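Local coordinates for protein GH3 beta-N-acetylglucosaminidase (Paenibacillaceae, PDB 6K5J) that releases terminal beta-linked N-acetylglucosamine from glycans, probably including chitin oligosaccharides, as a glycoside hydrolase of family 3, at residues Ile38-Phe49 with Ser73-Asp83. Numbering follows the deposited sequence.
Sequences ITEDHVGGIIYF and SDNVPLLISID. With NAG (2-acetamido-2-deoxy-beta-D-glucopyranose), chain B.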
ATOM      1  N   ILE A  38      -3.845  15.836  20.712  1.00 20.68           N
ATOM      2  CA  ILE A  38      -4.751  16.790  20.088  1.00 23.89           C
ATOM      3  C   ILE A  38      -4.853  18.062  20.917  1.00 25.66           C
ATOM      4  O   ILE A  38      -4.693  19.168  20.392  1.00 25.14           O
ATOM      5  CB  ILE A  38      -6.133  16.152  19.867  1.00 22.09           C
ATOM      6  CG1 ILE A  38      -6.053  15.027  18.831  1.00 23.07           C
ATOM      7  CG2 ILE A  38      -7.140  17.221  19.438  1.00 21.77           C
ATOM      8  CD1 ILE A  38      -7.302  14.141  18.814  1.00 21.28           C
ATOM      9  N   THR A  39      -5.119  17.929  22.224  1.00 24.50           N
ATOM     10  CA  THR A  39      -5.437  19.105  23.036  1.00 26.20           C
ATOM     11  C   THR A  39      -4.194  19.809  23.565  1.00 29.30           C
ATOM     12  O   THR A  39      -4.200  21.035  23.707  1.00 32.81           O
ATOM     13  CB  THR A  39      -6.342  18.722  24.208  1.00 27.80           C
ATOM     14  OG1 THR A  39      -5.616  17.905  25.133  1.00 29.92           O
ATOM     15  CG2 THR A  39      -7.573  17.968  23.712  1.00 25.83           C
ATOM     16  N   GLU A  40      -3.126  19.078  23.860  1.00 28.76           N
ATOM     17  CA  GLU A  40      -1.934  19.704  24.414  1.00 31.59           C
ATOM     18  C   GLU A  40      -0.844  19.929  23.382  1.00 29.55           C
ATOM     19  O   GLU A  40      -0.167  20.954  23.426  1.00 30.00           O
ATOM     20  CB  GLU A  40      -1.391  18.865  25.571  1.00 33.53           C
ATOM     21  CG  GLU A  40      -2.441  18.700  26.663  1.00 35.73           C
ATOM     22  CD  GLU A  40      -1.948  17.901  27.847  1.00 48.39           C
ATOM     23  OE1 GLU A  40      -0.720  17.683  27.953  1.00 48.48           O
ATOM     24  OE2 GLU A  40      -2.794  17.493  28.676  1.00 55.28           O
ATOM     25  N   ASP A  41      -0.663  19.008  22.443  1.00 28.32           N
ATOM     26  CA  ASP A  41       0.358  19.191  21.426  1.00 26.11           C
ATOM     27  C   ASP A  41      -0.196  19.736  20.117  1.00 26.69           C
ATOM     28  O   ASP A  41       0.587  20.052  19.221  1.00 24.85           O
ATOM     29  CB  ASP A  41       1.091  17.872  21.183  1.00 26.45           C
ATOM     30  CG  ASP A  41       1.743  17.335  22.456  1.00 35.51           C
ATOM     31  OD1 ASP A  41       2.444  18.116  23.132  1.00 36.40           O
ATOM     32  OD2 ASP A  41       1.550  16.144  22.775  1.00 34.06           O
ATOM     33  N   HIS A  42      -1.515  19.856  19.993  1.00 23.27           N
ATOM     34  CA  HIS A  42      -2.144  20.521  18.850  1.00 25.19           C
ATOM     35  C   HIS A  42      -1.803  19.831  17.529  1.00 24.78           C
ATOM     36  O   HIS A  42      -1.624  20.490  16.500  1.00 21.61           O
ATOM     37  CB  HIS A  42      -1.761  22.008  18.790  1.00 24.86           C
ATOM     38  CG  HIS A  42      -1.872  22.726  20.102  1.00 30.01           C
ATOM     39  ND1 HIS A  42      -3.085  23.061  20.668  1.00 27.91           N
ATOM     40  CD2 HIS A  42      -0.922  23.183  20.955  1.00 32.64           C
ATOM     41  CE1 HIS A  42      -2.877  23.691  21.812  1.00 32.67           C
ATOM     42  NE2 HIS A  42      -1.575  23.781  22.009  1.00 32.45           N
ATOM     43  N   VAL A  43      -1.710  18.495  17.543  1.00 21.73           N
ATOM     44  CA  VAL A  43      -1.312  17.792  16.325  1.00 20.49           C
ATOM     45  C   VAL A  43      -2.295  18.090  15.195  1.00 20.22           C
ATOM     46  O   VAL A  43      -3.493  18.312  15.409  1.00 21.53           O
ATOM     47  CB  VAL A  43      -1.186  16.269  16.512  1.00 21.86           C
ATOM     48  CG1 VAL A  43      -0.001  15.927  17.420  1.00 25.57           C
ATOM     49  CG2 VAL A  43      -2.516  15.668  17.018  1.00 20.43           C
ATOM     50  N   GLY A  44      -1.779  18.077  13.973  1.00 18.04           N
ATOM     51  CA  GLY A  44      -2.585  18.403  12.811  1.00 22.42           C
ATOM     52  C   GLY A  44      -3.286  17.201  12.221  1.00 19.60           C
ATOM     53  O   GLY A  44      -4.282  17.345  11.504  1.00 19.88           O
ATOM     54  N   GLY A  45      -2.787  16.004  12.521  1.00 19.71           N
ATOM     55  CA  GLY A  45      -3.297  14.812  11.868  1.00 19.77           C
ATOM     56  C   GLY A  45      -3.143  13.567  12.717  1.00 20.45           C
ATOM     57  O   GLY A  45      -2.311  13.501  13.628  1.00 19.20           O
ATOM     58  N   ILE A  46      -3.961  12.569  12.378  1.00 19.14           N
ATOM     59  CA  ILE A  46      -3.951  11.237  12.970  1.00 19.64           C
ATOM     60  C   ILE A  46      -3.827  10.231  11.836  1.00 20.36           C
ATOM     61  O   ILE A  46      -4.473  10.392  10.798  1.00 20.13           O
ATOM     62  CB  ILE A  46      -5.242  10.963  13.775  1.00 18.13           C
ATOM     63  CG1 ILE A  46      -5.390  11.949  14.932  1.00 18.14           C
ATOM     64  CG2 ILE A  46      -5.298   9.496  14.263  1.00 19.71           C
ATOM     65  CD1 ILE A  46      -4.385  11.711  16.068  1.00 23.43           C
ATOM     66  N   ILE A  47      -3.001   9.203  12.017  1.00 17.79           N
ATOM     67  CA  ILE A  47      -2.951   8.074  11.090  1.00 16.21           C
ATOM     68  C   ILE A  47      -3.455   6.826  11.812  1.00 18.16           C
ATOM     69  O   ILE A  47      -3.048   6.547  12.947  1.00 19.47           O
ATOM     70  CB  ILE A  47      -1.537   7.851  10.514  1.00 19.12           C
ATOM     71  CG1 ILE A  47      -1.530   6.594   9.624  1.00 19.30           C
ATOM     72  CG2 ILE A  47      -0.484   7.771  11.630  1.00 19.90           C
ATOM     73  CD1 ILE A  47      -0.315   6.458   8.721  1.00 21.49           C
ATOM     74  N   TYR A  48      -4.342   6.081  11.150  1.00 17.96           N
ATOM     75  CA  TYR A  48      -4.887   4.829  11.662  1.00 17.38           C
ATOM     76  C   TYR A  48      -4.048   3.635  11.200  1.00 18.32           C
ATOM     77  O   TYR A  48      -3.557   3.602  10.065  1.00 18.10           O
ATOM     78  CB  TYR A  48      -6.318   4.611  11.167  1.00 17.18           C
ATOM     79  CG  TYR A  48      -7.407   5.478  11.773  1.00 18.52           C
ATOM     80  CD1 TYR A  48      -7.288   6.012  13.055  1.00 19.03           C
ATOM     81  CD2 TYR A  48      -8.582   5.725  11.062  1.00 18.89           C
ATOM     82  CE1 TYR A  48      -8.316   6.782  13.612  1.00 21.06           C
ATOM     83  CE2 TYR A  48      -9.607   6.489  11.606  1.00 20.25           C
ATOM     84  CZ  TYR A  48      -9.463   7.020  12.878  1.00 20.22           C
ATOM     85  OH  TYR A  48     -10.481   7.770  13.418  1.00 21.01           O
ATOM     86  N   PHE A  49      -3.943   2.631  12.072  1.00 16.28           N
ATOM     87  CA  PHE A  49      -3.449   1.299  11.724  1.00 19.17           C
ATOM     88  C   PHE A  49      -4.492   0.254  12.122  1.00 20.36           C
ATOM     89  O   PHE A  49      -5.559   0.590  12.628  1.00 19.03           O
ATOM     90  CB  PHE A  49      -2.078   1.052  12.365  1.00 19.10           C
ATOM     91  CG  PHE A  49      -0.998   1.894  11.743  1.00 18.23           C
ATOM     92  CD1 PHE A  49      -0.791   3.198  12.176  1.00 19.52           C
ATOM     93  CD2 PHE A  49      -0.264   1.420  10.665  1.00 21.58           C
ATOM     94  CE1 PHE A  49       0.170   4.005  11.577  1.00 20.30           C
ATOM     95  CE2 PHE A  49       0.701   2.218  10.053  1.00 23.65           C
ATOM     96  CZ  PHE A  49       0.918   3.513  10.514  1.00 21.20           C
ATOM     97  N   SER A  73     -11.729  21.569  22.134  1.00 26.58           N
ATOM     98  CA  SER A  73     -10.528  22.196  22.675  1.00 26.18           C
ATOM     99  C   SER A  73     -10.018  23.334  21.798  1.00 29.51           C
ATOM    100  O   SER A  73      -8.877  23.778  21.976  1.00 29.50           O
ATOM    101  CB  SER A  73      -9.427  21.148  22.880  1.00 27.38           C
ATOM    102  OG  SER A  73      -9.064  20.529  21.649  1.00 29.34           O
ATOM    103  N   ASP A  74     -10.843  23.804  20.856  1.00 31.04           N
ATOM    104  CA  ASP A  74     -10.532  24.933  19.978  1.00 30.42           C
ATOM    105  C   ASP A  74      -9.266  24.690  19.166  1.00 30.69           C
ATOM    106  O   ASP A  74      -8.443  25.589  18.975  1.00 29.00           O
ATOM    107  CB  ASP A  74     -10.444  26.238  20.772  1.00 34.52           C
ATOM    108  CG  ASP A  74     -11.788  26.637  21.348  1.00 41.77           C
ATOM    109  OD1 ASP A  74     -12.782  26.640  20.582  1.00 49.18           O
ATOM    110  OD2 ASP A  74     -11.861  26.905  22.566  1.00 47.35           O
ATOM    111  N   ASN A  75      -9.115  23.470  18.671  1.00 26.69           N
ATOM    112  CA  ASN A  75      -8.028  23.135  17.768  1.00 27.10           C
ATOM    113  C   ASN A  75      -8.543  22.971  16.342  1.00 23.46           C
ATOM    114  O   ASN A  75      -9.727  22.740  16.100  1.00 26.14           O
ATOM    115  CB  ASN A  75      -7.315  21.863  18.238  1.00 24.59           C
ATOM    116  CG  ASN A  75      -6.346  22.140  19.368  1.00 26.07           C
ATOM    117  OD1 ASN A  75      -5.305  22.760  19.160  1.00 23.91           O
ATOM    118  ND2 ASN A  75      -6.689  21.693  20.571  1.00 27.07           N
ATOM    119  N   VAL A  76      -7.624  23.109  15.391  1.00 25.90           N
ATOM    120  CA  VAL A  76      -7.965  22.984  13.971  1.00 21.56           C
ATOM    121  C   VAL A  76      -8.504  21.582  13.707  1.00 23.64           C
ATOM    122  O   VAL A  76      -8.018  20.611  14.322  1.00 24.68           O
ATOM    123  CB  VAL A  76      -6.720  23.283  13.110  1.00 23.07           C
ATOM    124  CG1 VAL A  76      -6.985  23.078  11.644  1.00 22.62           C
ATOM    125  CG2 VAL A  76      -6.241  24.713  13.368  1.00 26.73           C
ATOM    126  N   PRO A  77      -9.522  21.406  12.852  1.00 22.64           N
ATOM    127  CA  PRO A  77      -9.975  20.047  12.514  1.00 22.64           C
ATOM    128  C   PRO A  77      -8.832  19.199  11.972  1.00 20.33           C
ATOM    129  O   PRO A  77      -7.868  19.711  11.401  1.00 19.22           O
ATOM    130  CB  PRO A  77     -11.047  20.279  11.441  1.00 26.43           C
ATOM    131  CG  PRO A  77     -11.542  21.666  11.698  1.00 29.85           C
ATOM    132  CD  PRO A  77     -10.350  22.442  12.207  1.00 26.58           C
ATOM    133  N   LEU A  78      -8.953  17.884  12.158  1.00 20.26           N
ATOM    134  CA  LEU A  78      -7.850  16.963  11.903  1.00 18.60           C
ATOM    135  C   LEU A  78      -7.896  16.359  10.505  1.00 19.39           C
ATOM    136  O   LEU A  78      -8.965  16.008   9.995  1.00 20.65           O
ATOM    137  CB  LEU A  78      -7.878  15.817  12.913  1.00 22.41           C
ATOM    138  CG  LEU A  78      -7.695  16.164  14.388  1.00 21.03           C
ATOM    139  CD1 LEU A  78      -8.155  14.987  15.229  1.00 19.84           C
ATOM    140  CD2 LEU A  78      -6.230  16.478  14.651  1.00 20.69           C
ATOM    141  N   LEU A  79      -6.719  16.198   9.906  1.00 19.44           N
ATOM    142  CA  LEU A  79      -6.557  15.175   8.883  1.00 19.86           C
ATOM    143  C   LEU A  79      -6.514  13.801   9.550  1.00 21.30           C
ATOM    144  O   LEU A  79      -5.870  13.613  10.584  1.00 18.12           O
ATOM    145  CB  LEU A  79      -5.277  15.417   8.071  1.00 19.74           C
ATOM    146  CG  LEU A  79      -5.315  16.631   7.132  1.00 21.37           C
ATOM    147  CD1 LEU A  79      -3.899  17.010   6.679  1.00 20.23           C
ATOM    148  CD2 LEU A  79      -6.225  16.343   5.934  1.00 20.10           C
ATOM    149  N   ILE A  80      -7.208  12.834   8.956  1.00 19.17           N
ATOM    150  CA  ILE A  80      -7.239  11.467   9.455  1.00 20.05           C
ATOM    151  C   ILE A  80      -6.904  10.567   8.272  1.00 19.55           C
ATOM    152  O   ILE A  80      -7.671  10.497   7.300  1.00 15.94           O
ATOM    153  CB  ILE A  80      -8.594  11.110  10.082  1.00 19.44           C
ATOM    154  CG1 ILE A  80      -8.842  11.995  11.318  1.00 21.52           C
ATOM    155  CG2 ILE A  80      -8.650   9.637  10.482  1.00 16.44           C
ATOM    156  CD1 ILE A  80     -10.146  11.714  12.060  1.00 20.51           C
ATOM    157  N   SER A  81      -5.752   9.905   8.337  1.00 17.80           N
ATOM    158  CA  SER A  81      -5.208   9.156   7.212  1.00 18.17           C
ATOM    159  C   SER A  81      -5.069   7.674   7.561  1.00 17.00           C
ATOM    160  O   SER A  81      -5.381   7.243   8.675  1.00 18.10           O
ATOM    161  CB  SER A  81      -3.859   9.726   6.776  1.00 16.79           C
ATOM    162  OG  SER A  81      -3.551   9.272   5.451  1.00 20.36           O
ATOM    163  N   ILE A  82      -4.561   6.916   6.598  1.00 19.46           N
ATOM    164  CA  ILE A  82      -4.547   5.456   6.645  1.00 19.07           C
ATOM    165  C   ILE A  82      -3.741   4.972   5.448  1.00 18.84           C
ATOM    166  O   ILE A  82      -3.587   5.703   4.466  1.00 18.21           O
ATOM    167  CB  ILE A  82      -6.016   4.920   6.613  1.00 16.86           C
ATOM    168  CG1 ILE A  82      -6.080   3.416   6.904  1.00 17.81           C
ATOM    169  CG2 ILE A  82      -6.691   5.229   5.254  1.00 14.63           C
ATOM    170  CD1 ILE A  82      -7.502   2.900   7.078  1.00 17.89           C
ATOM    171  N   ASP A  83      -3.195   3.753   5.530  1.00 19.30           N
ATOM    172  CA  ASP A  83      -2.563   3.109   4.365  1.00 17.53           C
ATOM    173  C   ASP A  83      -3.533   2.107   3.740  1.00 21.74           C
ATOM    174  O   ASP A  83      -3.374   0.895   3.855  1.00 19.50           O
ATOM    175  CB  ASP A  83      -1.274   2.393   4.760  1.00 18.59           C
ATOM    176  CG  ASP A  83      -0.240   3.317   5.316  1.00 21.72           C
ATOM    177  OD1 ASP A  83       0.057   4.337   4.652  1.00 20.99           O
ATOM    178  OD2 ASP A  83       0.276   3.010   6.413  1.00 23.73           O
TER
HETATM  179  C1  NAG B 601       6.024   3.458   5.600  1.00 22.67           C
HETATM  180  C2  NAG B 601       5.627   3.094   4.146  1.00 21.34           C
HETATM  181  C3  NAG B 601       4.547   4.048   3.606  1.00 20.23           C
HETATM  182  C4  NAG B 601       3.403   4.214   4.597  1.00 19.76           C
HETATM  183  C5  NAG B 601       3.967   4.649   5.939  1.00 22.04           C
HETATM  184  C6  NAG B 601       2.918   4.846   7.010  1.00 21.53           C
HETATM  185  C7  NAG B 601       7.142   2.163   2.433  1.00 21.16           C
HETATM  186  C8  NAG B 601       8.385   2.408   1.621  1.00 18.32           C
HETATM  187  N2  NAG B 601       6.805   3.132   3.290  1.00 18.72           N
HETATM  188  O1  NAG B 601       6.764   2.405   6.119  1.00 27.90           O
HETATM  189  O3  NAG B 601       4.036   3.554   2.371  1.00 18.61           O
HETATM  190  O4  NAG B 601       2.480   5.189   4.126  1.00 18.22           O
HETATM  191  O5  NAG B 601       4.850   3.624   6.404  1.00 20.51           O
HETATM  192  O6  NAG B 601       2.355   3.606   7.420  1.00 21.88           O
HETATM  193  O7  NAG B 601       6.466   1.145   2.299  1.00 20.36           O
HETATM  194  O   HOH W   1      -5.888  22.911  23.415  1.00 35.64           O
HETATM  195  O   HOH W   2      -5.396  19.876  13.591  1.00 22.74           O
HETATM  196  O   HOH W   3      -2.093   2.714   8.021  1.00 19.22           O
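N75 meets H42 through its carbonyl: H42 ND1 donates to N75 OD1 at 2.7 Å, on an in-plane lone pair and close to the imidazole plane, ring and amide 49° apart. N75 ND2 donates to S73 OG, which is also hydrogen-bonded to I69 O on helix 56-72, and to a water shared with T39 O. A leucine in place of N75 would probably leave H42 ND1 without its acceptor and the S73 hydroxyl without this donor. L78 points CD1 at I38 CD1, 3.8 Å away, and at I46 CG1. Neighbouring strands 45-47 and 79-81 run parallel, joined by helix 56-72 in a beta-alpha-beta unit of the TIM-barrel-like domain. I46 is gripped twice, N donating to L79 O and O accepting from S81 N, both at 2.8 Å; Y48 N then reaches S81 O. With CG anti to its carbonyl carbon (chi1 -73°), Y48 lays one ring face over I80 CG2, a CH-pi contact 3.9 Å from the centroid, while S63 holds its hydroxyl. Past strand 79-81, D83 OD1 accepts from NAG O4 (2.6 Å), a sugar that H183 and D268 also hydrogen-bond. A water bridges Y48 O to D83 N and OD2, and R91 salt-bridges this carboxylate.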